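Local atomic coordinates of MdcD (Pseudomonas aeruginosa, PDB entry 5VIP), a protein that probably forms the carboxyl-transferase-like beta subunit of a biotin-independent malonate decarboxylase, with carboxy-lyase activity. Residues 148-161 against 170-184. Numbering follows the deposited sequence.
Sequences PVVAVIAGPVGCFG and CSYVLVTREARLGLN
Phe160 lays CE1 over one face of the Arg180 guanidinium, 3.7 Å above its plane and offset toward the rim, with the two planes 52° apart; Pro156 O lies at the guanidinium edge, in plane. The Phe160 ring takes the backbone N of Gly182 over one of its own faces, while Arg180 CB and Asn184 O approach it obliquely. At the other end, Pro148 CB nears Tyr172 CE2 obliquely (3.7 Å), with Val150 CG2 looser at the ring edge; Tyr172 OH is hydrogen-bonded to Gly243 O. Ile153 reaches both strands of 170-184: with CG1 anti to its carbonyl carbon (chi1 -53°), CD1 touches Val173 CG1 and Leu181 CD1, both at 3.7 Å, and the Ile153 and Leu181 side chains cross at about a right angle. Thr176 OG1 donates to Ala154 O at 2.7 Å, from above the carbonyl plane. Straight bonds such as Leu174 N to Ala151 O (2.8 Å) pair strands 150-153 and 172-176 in parallel; past the cis Gly155-Pro156 peptide, Cys159 N to Arg180 O and Gly182 N to Cys159 O hold a short, weakly bonded second pair. Helix 162-169 carries the chain from 159-160 to 172-176, completing a beta-beta-alpha unit of the ClpP/crotonase superfold, consistent with the carboxyl transferase family.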
ATOM      1  N   PRO B 148      12.630   3.035 -12.882  1.00 13.04           N
ATOM      2  CA  PRO B 148      11.499   2.107 -12.801  1.00 12.15           C
ATOM      3  C   PRO B 148      11.812   0.941 -11.857  1.00 14.22           C
ATOM      4  O   PRO B 148      12.939   0.450 -11.842  1.00 14.56           O
ATOM      5  CB  PRO B 148      11.347   1.622 -14.247  1.00 13.16           C
ATOM      6  CG  PRO B 148      12.739   1.718 -14.802  1.00 12.94           C
ATOM      7  CD  PRO B 148      13.282   2.987 -14.202  1.00 13.05           C
ATOM      8  N   VAL B 149      10.834   0.534 -11.058  1.00 11.43           N
ATOM      9  CA  VAL B 149      10.927  -0.710 -10.304  1.00 10.96           C
ATOM     10  C   VAL B 149      10.243  -1.770 -11.146  1.00 11.72           C
ATOM     11  O   VAL B 149       9.150  -1.543 -11.667  1.00 12.05           O
ATOM     12  CB  VAL B 149      10.254  -0.615  -8.927  1.00 12.50           C
ATOM     13  CG1 VAL B 149      10.302  -1.968  -8.215  1.00 12.81           C
ATOM     14  CG2 VAL B 149      10.917   0.486  -8.086  1.00 11.39           C
ATOM     15  N   VAL B 150      10.894  -2.913 -11.307  1.00 11.22           N
ATOM     16  CA  VAL B 150      10.296  -4.024 -12.021  1.00  9.80           C
ATOM     17  C   VAL B 150       9.853  -5.058 -11.001  1.00 13.66           C
ATOM     18  O   VAL B 150      10.622  -5.424 -10.120  1.00 12.51           O
ATOM     19  CB  VAL B 150      11.276  -4.646 -13.029  1.00 12.25           C
ATOM     20  CG1 VAL B 150      10.666  -5.879 -13.679  1.00 14.05           C
ATOM     21  CG2 VAL B 150      11.678  -3.612 -14.084  1.00 12.09           C
ATOM     22  N   ALA B 151       8.602  -5.502 -11.120  1.00 13.42           N
ATOM     23  CA  ALA B 151       8.068  -6.567 -10.276  1.00 11.08           C
ATOM     24  C   ALA B 151       7.823  -7.808 -11.106  1.00 12.50           C
ATOM     25  O   ALA B 151       7.172  -7.747 -12.147  1.00 13.45           O
ATOM     26  CB  ALA B 151       6.769  -6.133  -9.609  1.00 10.69           C
ATOM     27  N   VAL B 152       8.329  -8.930 -10.618  1.00 12.06           N
ATOM     28  CA  VAL B 152       8.184 -10.213 -11.283  1.00 10.94           C
ATOM     29  C   VAL B 152       7.335 -11.108 -10.377  1.00 15.91           C
ATOM     30  O   VAL B 152       7.654 -11.309  -9.195  1.00 14.31           O
ATOM     31  CB  VAL B 152       9.560 -10.858 -11.570  1.00 13.32           C
ATOM     32  CG1 VAL B 152       9.411 -12.282 -12.053  1.00 14.41           C
ATOM     33  CG2 VAL B 152      10.337  -9.996 -12.599  1.00 12.30           C
ATOM     34  N   ILE B 153       6.232 -11.597 -10.927  1.00 14.48           N
ATOM     35  CA  ILE B 153       5.333 -12.498 -10.206  1.00 14.25           C
ATOM     36  C   ILE B 153       5.280 -13.787 -11.015  1.00 16.85           C
ATOM     37  O   ILE B 153       4.709 -13.813 -12.101  1.00 21.23           O
ATOM     38  CB  ILE B 153       3.931 -11.898 -10.050  1.00 17.77           C
ATOM     39  CG1 ILE B 153       4.032 -10.504  -9.426  1.00 21.49           C
ATOM     40  CG2 ILE B 153       3.051 -12.814  -9.213  1.00 19.52           C
ATOM     41  CD1 ILE B 153       2.878  -9.622  -9.779  1.00 27.65           C
ATOM     42  N   ALA B 154       5.924 -14.837 -10.532  1.00 17.37           N
ATOM     43  CA  ALA B 154       6.079 -16.030 -11.361  1.00 19.30           C
ATOM     44  C   ALA B 154       5.321 -17.227 -10.820  1.00 24.42           C
ATOM     45  O   ALA B 154       5.148 -18.219 -11.527  1.00 26.16           O
ATOM     46  CB  ALA B 154       7.563 -16.388 -11.517  1.00 19.55           C
ATOM     47  N   GLY B 155       4.851 -17.147  -9.582  1.00 19.39           N
ATOM     48  CA  GLY B 155       4.287 -18.321  -8.949  1.00 21.45           C
ATOM     49  C   GLY B 155       5.376 -19.180  -8.311  1.00 24.42           C
ATOM     50  O   GLY B 155       6.576 -18.930  -8.495  1.00 24.64           O
ATOM     51  N   PRO B 156       4.968 -20.235  -7.592  1.00 25.64           N
ATOM     52  CA  PRO B 156       3.585 -20.732  -7.519  1.00 24.37           C
ATOM     53  C   PRO B 156       2.677 -20.024  -6.502  1.00 25.17           C
ATOM     54  O   PRO B 156       1.459 -20.165  -6.584  1.00 27.89           O
ATOM     55  CB  PRO B 156       3.776 -22.199  -7.126  1.00 25.01           C
ATOM     56  CG  PRO B 156       5.033 -22.189  -6.295  1.00 28.58           C
ATOM     57  CD  PRO B 156       5.915 -21.096  -6.855  1.00 27.27           C
ATOM     58  N   VAL B 157       3.239 -19.284  -5.555  1.00 19.27           N
ATOM     59  CA  VAL B 157       2.408 -18.590  -4.583  1.00 23.41           C
ATOM     60  C   VAL B 157       1.674 -17.418  -5.249  1.00 23.70           C
ATOM     61  O   VAL B 157       0.487 -17.189  -5.006  1.00 20.51           O
ATOM     62  CB  VAL B 157       3.238 -18.083  -3.383  1.00 22.24           C
ATOM     63  CG1 VAL B 157       2.389 -17.246  -2.448  1.00 21.04           C
ATOM     64  CG2 VAL B 157       3.867 -19.253  -2.633  1.00 31.12           C
ATOM     65  N   GLY B 158       2.367 -16.701  -6.128  1.00 19.76           N
ATOM     66  CA  GLY B 158       1.798 -15.492  -6.691  1.00 19.84           C
ATOM     67  C   GLY B 158       1.806 -14.373  -5.663  1.00 17.73           C
ATOM     68  O   GLY B 158       2.513 -14.445  -4.652  1.00 21.14           O
ATOM     69  N   CYS B 159       1.024 -13.328  -5.910  1.00 17.88           N
ATOM     70  CA  CYS B 159       1.105 -12.123  -5.094  1.00 15.70           C
ATOM     71  C   CYS B 159      -0.274 -11.634  -4.686  1.00 17.15           C
ATOM     72  O   CYS B 159      -1.055 -11.203  -5.538  1.00 16.30           O
ATOM     73  CB  CYS B 159       1.843 -11.017  -5.861  1.00 17.16           C
ATOM     74  SG  CYS B 159       2.102  -9.496  -4.931  1.00 19.71           S
ATOM     75  N   PHE B 160      -0.550 -11.679  -3.385  1.00 17.66           N
ATOM     76  CA  PHE B 160      -1.836 -11.279  -2.830  1.00 18.77           C
ATOM     77  C   PHE B 160      -1.632 -10.380  -1.629  1.00 16.76           C
ATOM     78  O   PHE B 160      -0.565 -10.384  -1.010  1.00 22.08           O
ATOM     79  CB  PHE B 160      -2.673 -12.511  -2.424  1.00 18.03           C
ATOM     80  CG  PHE B 160      -3.204 -13.283  -3.589  1.00 18.31           C
ATOM     81  CD1 PHE B 160      -2.463 -14.307  -4.159  1.00 22.51           C
ATOM     82  CD2 PHE B 160      -4.430 -12.962  -4.144  1.00 20.36           C
ATOM     83  CE1 PHE B 160      -2.954 -15.013  -5.256  1.00 23.89           C
ATOM     84  CE2 PHE B 160      -4.925 -13.656  -5.236  1.00 26.19           C
ATOM     85  CZ  PHE B 160      -4.188 -14.682  -5.795  1.00 21.71           C
ATOM     86  N   GLY B 161      -2.659  -9.614  -1.298  1.00 19.33           N
ATOM     87  CA  GLY B 161      -2.632  -8.793  -0.102  1.00 19.08           C
ATOM     88  C   GLY B 161      -2.066  -7.414  -0.380  1.00 19.40           C
ATOM     89  O   GLY B 161      -2.081  -6.935  -1.527  1.00 19.28           O
ATOM     90  N   CYS B 170       4.387  -0.450  -9.077  1.00 11.59           N
ATOM     91  CA  CYS B 170       5.631  -0.653  -9.831  1.00 11.71           C
ATOM     92  C   CYS B 170       5.472  -0.262 -11.300  1.00 13.35           C
ATOM     93  O   CYS B 170       4.417  -0.512 -11.894  1.00 12.30           O
ATOM     94  CB  CYS B 170       6.078  -2.117  -9.733  1.00 13.41           C
ATOM     95  SG  CYS B 170       6.685  -2.550  -8.071  1.00 15.70           S
ATOM     96  N   SER B 171       6.519   0.328 -11.878  1.00 11.71           N
ATOM     97  CA  SER B 171       6.512   0.735 -13.290  1.00 13.88           C
ATOM     98  C   SER B 171       6.140  -0.389 -14.239  1.00 16.17           C
ATOM     99  O   SER B 171       5.375  -0.194 -15.187  1.00 13.31           O
ATOM    100  CB  SER B 171       7.893   1.278 -13.704  1.00 13.60           C
ATOM    101  OG  SER B 171       8.181   2.504 -13.041  1.00 15.48           O
ATOM    102  N   TYR B 172       6.707  -1.567 -14.001  1.00 11.86           N
ATOM    103  CA  TYR B 172       6.439  -2.708 -14.873  1.00 14.39           C
ATOM    104  C   TYR B 172       6.151  -3.948 -14.057  1.00 14.15           C
ATOM    105  O   TYR B 172       6.856  -4.223 -13.091  1.00 14.46           O
ATOM    106  CB  TYR B 172       7.623  -2.971 -15.816  1.00 11.58           C
ATOM    107  CG  TYR B 172       7.976  -1.757 -16.634  1.00 14.16           C
ATOM    108  CD1 TYR B 172       7.120  -1.302 -17.634  1.00 12.88           C
ATOM    109  CD2 TYR B 172       9.132  -1.033 -16.369  1.00 14.46           C
ATOM    110  CE1 TYR B 172       7.430  -0.161 -18.378  1.00 14.63           C
ATOM    111  CE2 TYR B 172       9.457   0.104 -17.105  1.00 13.11           C
ATOM    112  CZ  TYR B 172       8.601   0.531 -18.108  1.00 16.55           C
ATOM    113  OH  TYR B 172       8.932   1.661 -18.829  1.00 13.51           O
ATOM    114  N   VAL B 173       5.122  -4.693 -14.464  1.00 13.89           N
ATOM    115  CA  VAL B 173       4.757  -5.946 -13.809  1.00 13.79           C
ATOM    116  C   VAL B 173       4.841  -7.097 -14.803  1.00 15.54           C
ATOM    117  O   VAL B 173       4.149  -7.095 -15.833  1.00 15.37           O
ATOM    118  CB  VAL B 173       3.323  -5.897 -13.220  1.00 16.05           C
ATOM    119  CG1 VAL B 173       2.959  -7.255 -12.632  1.00 17.18           C
ATOM    120  CG2 VAL B 173       3.212  -4.799 -12.168  1.00 16.87           C
ATOM    121  N   LEU B 174       5.702  -8.065 -14.508  1.00 12.62           N
ATOM    122  CA  LEU B 174       5.917  -9.184 -15.422  1.00 12.76           C
ATOM    123  C   LEU B 174       5.361 -10.439 -14.780  1.00 15.06           C
ATOM    124  O   LEU B 174       5.624 -10.707 -13.606  1.00 16.76           O
ATOM    125  CB  LEU B 174       7.410  -9.371 -15.755  1.00 12.74           C
ATOM    126  CG  LEU B 174       8.259  -8.107 -15.991  1.00 15.50           C
ATOM    127  CD1 LEU B 174       9.676  -8.447 -16.474  1.00 13.26           C
ATOM    128  CD2 LEU B 174       7.572  -7.116 -16.896  1.00 17.63           C
ATOM    129  N   VAL B 175       4.591 -11.209 -15.537  1.00 15.45           N
ATOM    130  CA  VAL B 175       3.964 -12.398 -14.979  1.00 14.37           C
ATOM    131  C   VAL B 175       4.177 -13.625 -15.865  1.00 18.21           C
ATOM    132  O   VAL B 175       4.412 -13.511 -17.068  1.00 19.37           O
ATOM    133  CB  VAL B 175       2.452 -12.189 -14.773  1.00 15.59           C
ATOM    134  CG1 VAL B 175       2.183 -11.081 -13.740  1.00 15.75           C
ATOM    135  CG2 VAL B 175       1.769 -11.878 -16.120  1.00 16.76           C
ATOM    136  N   THR B 176       4.094 -14.801 -15.252  1.00 17.99           N
ATOM    137  CA  THR B 176       4.103 -16.056 -15.991  1.00 19.68           C
ATOM    138  C   THR B 176       2.685 -16.619 -16.034  1.00 22.68           C
ATOM    139  O   THR B 176       1.771 -16.068 -15.411  1.00 22.72           O
ATOM    140  CB  THR B 176       5.039 -17.095 -15.342  1.00 19.28           C
ATOM    141  OG1 THR B 176       4.554 -17.396 -14.026  1.00 24.57           O
ATOM    142  CG2 THR B 176       6.453 -16.558 -15.230  1.00 20.00           C
ATOM    143  N   ARG B 177       2.510 -17.728 -16.746  1.00 22.50           N
ATOM    144  CA  ARG B 177       1.227 -18.426 -16.757  1.00 26.84           C
ATOM    145  C   ARG B 177       0.820 -18.914 -15.364  1.00 25.20           C
ATOM    146  O   ARG B 177      -0.360 -18.892 -15.015  1.00 26.84           O
ATOM    147  CB  ARG B 177       1.271 -19.615 -17.722  1.00 30.61           C
ATOM    148  CG  ARG B 177      -0.046 -20.372 -17.793  1.00 38.38           C
ATOM    149  CD  ARG B 177      -0.245 -21.115 -19.116  1.00 42.47           C
ATOM    150  NE  ARG B 177      -1.660 -21.392 -19.372  1.00 51.00           N
ATOM    151  CZ  ARG B 177      -2.447 -22.133 -18.593  1.00 60.65           C
ATOM    152  NH1 ARG B 177      -1.973 -22.715 -17.495  1.00 54.91           N
ATOM    153  NH2 ARG B 177      -3.722 -22.308 -18.923  1.00 66.56           N
ATOM    154  N   GLU B 178       1.794 -19.350 -14.571  1.00 23.96           N
ATOM    155  CA  GLU B 178       1.520 -19.865 -13.221  1.00 32.28           C
ATOM    156  C   GLU B 178       1.318 -18.770 -12.168  1.00 29.88           C
ATOM    157  O   GLU B 178       1.006 -19.051 -11.007  1.00 26.81           O
ATOM    158  CB  GLU B 178       2.650 -20.790 -12.764  1.00 33.90           C
ATOM    159  CG  GLU B 178       2.446 -22.262 -13.132  1.00 42.40           C
ATOM    160  CD  GLU B 178       1.159 -22.842 -12.555  1.00 52.40           C
ATOM    161  OE1 GLU B 178       1.161 -23.239 -11.365  1.00 54.27           O
ATOM    162  OE2 GLU B 178       0.152 -22.911 -13.294  1.00 55.34           O
ATOM    163  N   ALA B 179       1.499 -17.519 -12.568  1.00 22.21           N
ATOM    164  CA  ALA B 179       1.365 -16.418 -11.629  1.00 20.65           C
ATOM    165  C   ALA B 179      -0.090 -16.089 -11.380  1.00 21.25           C
ATOM    166  O   ALA B 179      -0.905 -16.142 -12.303  1.00 19.40           O
ATOM    167  CB  ALA B 179       2.071 -15.182 -12.155  1.00 17.01           C
ATOM    168  N   ARG B 180      -0.386 -15.710 -10.139  1.00 16.97           N
ATOM    169  CA  ARG B 180      -1.622 -15.016  -9.802  1.00 16.56           C
ATOM    170  C   ARG B 180      -1.309 -13.692  -9.104  1.00 15.94           C
ATOM    171  O   ARG B 180      -0.364 -13.601  -8.329  1.00 18.66           O
ATOM    172  CB  ARG B 180      -2.511 -15.888  -8.916  1.00 20.36           C
ATOM    173  CG  ARG B 180      -3.045 -17.142  -9.610  1.00 25.44           C
ATOM    174  CD  ARG B 180      -3.699 -18.093  -8.594  1.00 35.68           C
ATOM    175  NE  ARG B 180      -2.751 -18.535  -7.564  1.00 39.76           N
ATOM    176  CZ  ARG B 180      -3.055 -18.708  -6.276  1.00 34.65           C
ATOM    177  NH1 ARG B 180      -4.284 -18.467  -5.838  1.00 39.77           N
ATOM    178  NH2 ARG B 180      -2.122 -19.107  -5.420  1.00 35.35           N
ATOM    179  N   LEU B 181      -2.109 -12.667  -9.387  1.00 17.36           N
ATOM    180  CA  LEU B 181      -1.939 -11.349  -8.780  1.00 18.23           C
ATOM    181  C   LEU B 181      -3.293 -10.783  -8.400  1.00 16.26           C
ATOM    182  O   LEU B 181      -4.162 -10.636  -9.250  1.00 18.29           O
ATOM    183  CB  LEU B 181      -1.238 -10.394  -9.748  1.00 15.33           C
ATOM    184  CG  LEU B 181      -1.127  -8.909  -9.397  1.00 18.99           C
ATOM    185  CD1 LEU B 181      -0.319  -8.687  -8.100  1.00 16.48           C
ATOM    186  CD2 LEU B 181      -0.476  -8.168 -10.582  1.00 15.46           C
ATOM    187  N   GLY B 182      -3.481 -10.444  -7.139  1.00 18.53           N
ATOM    188  CA  GLY B 182      -4.752  -9.856  -6.758  1.00 19.63           C
ATOM    189  C   GLY B 182      -4.720  -9.338  -5.341  1.00 19.71           C
ATOM    190  O   GLY B 182      -3.771  -9.589  -4.603  1.00 20.79           O
ATOM    191  N   LEU B 183      -5.765  -8.619  -4.955  1.00 17.92           N
ATOM    192  CA  LEU B 183      -5.805  -8.047  -3.624  1.00 18.26           C
ATOM    193  C   LEU B 183      -6.215  -9.107  -2.597  1.00 22.25           C
ATOM    194  O   LEU B 183      -5.512  -9.338  -1.610  1.00 20.60           O
ATOM    195  CB  LEU B 183      -6.758  -6.860  -3.592  1.00 17.42           C
ATOM    196  CG  LEU B 183      -6.850  -6.122  -2.254  1.00 20.27           C
ATOM    197  CD1 LEU B 183      -5.472  -5.674  -1.790  1.00 22.07           C
ATOM    198  CD2 LEU B 183      -7.788  -4.938  -2.398  1.00 20.63           C
ATOM    199  N   ASN B 184      -7.338  -9.764  -2.862  1.00 19.87           N
ATOM    200  CA  ASN B 184      -7.887 -10.779  -1.963  1.00 20.84           C
ATOM    201  C   ASN B 184      -7.730 -12.200  -2.502  1.00 21.67           C
ATOM    202  O   ASN B 184      -8.029 -12.458  -3.665  1.00 21.87           O
ATOM    203  CB  ASN B 184      -9.370 -10.489  -1.713  1.00 23.32           C
ATOM    204  CG  ASN B 184      -9.595  -9.120  -1.099  1.00 25.86           C
ATOM    205  OD1 ASN B 184      -8.971  -8.775  -0.097  1.00 30.27           O
ATOM    206  ND2 ASN B 184     -10.468  -8.324  -1.711  1.00 25.96           N
TER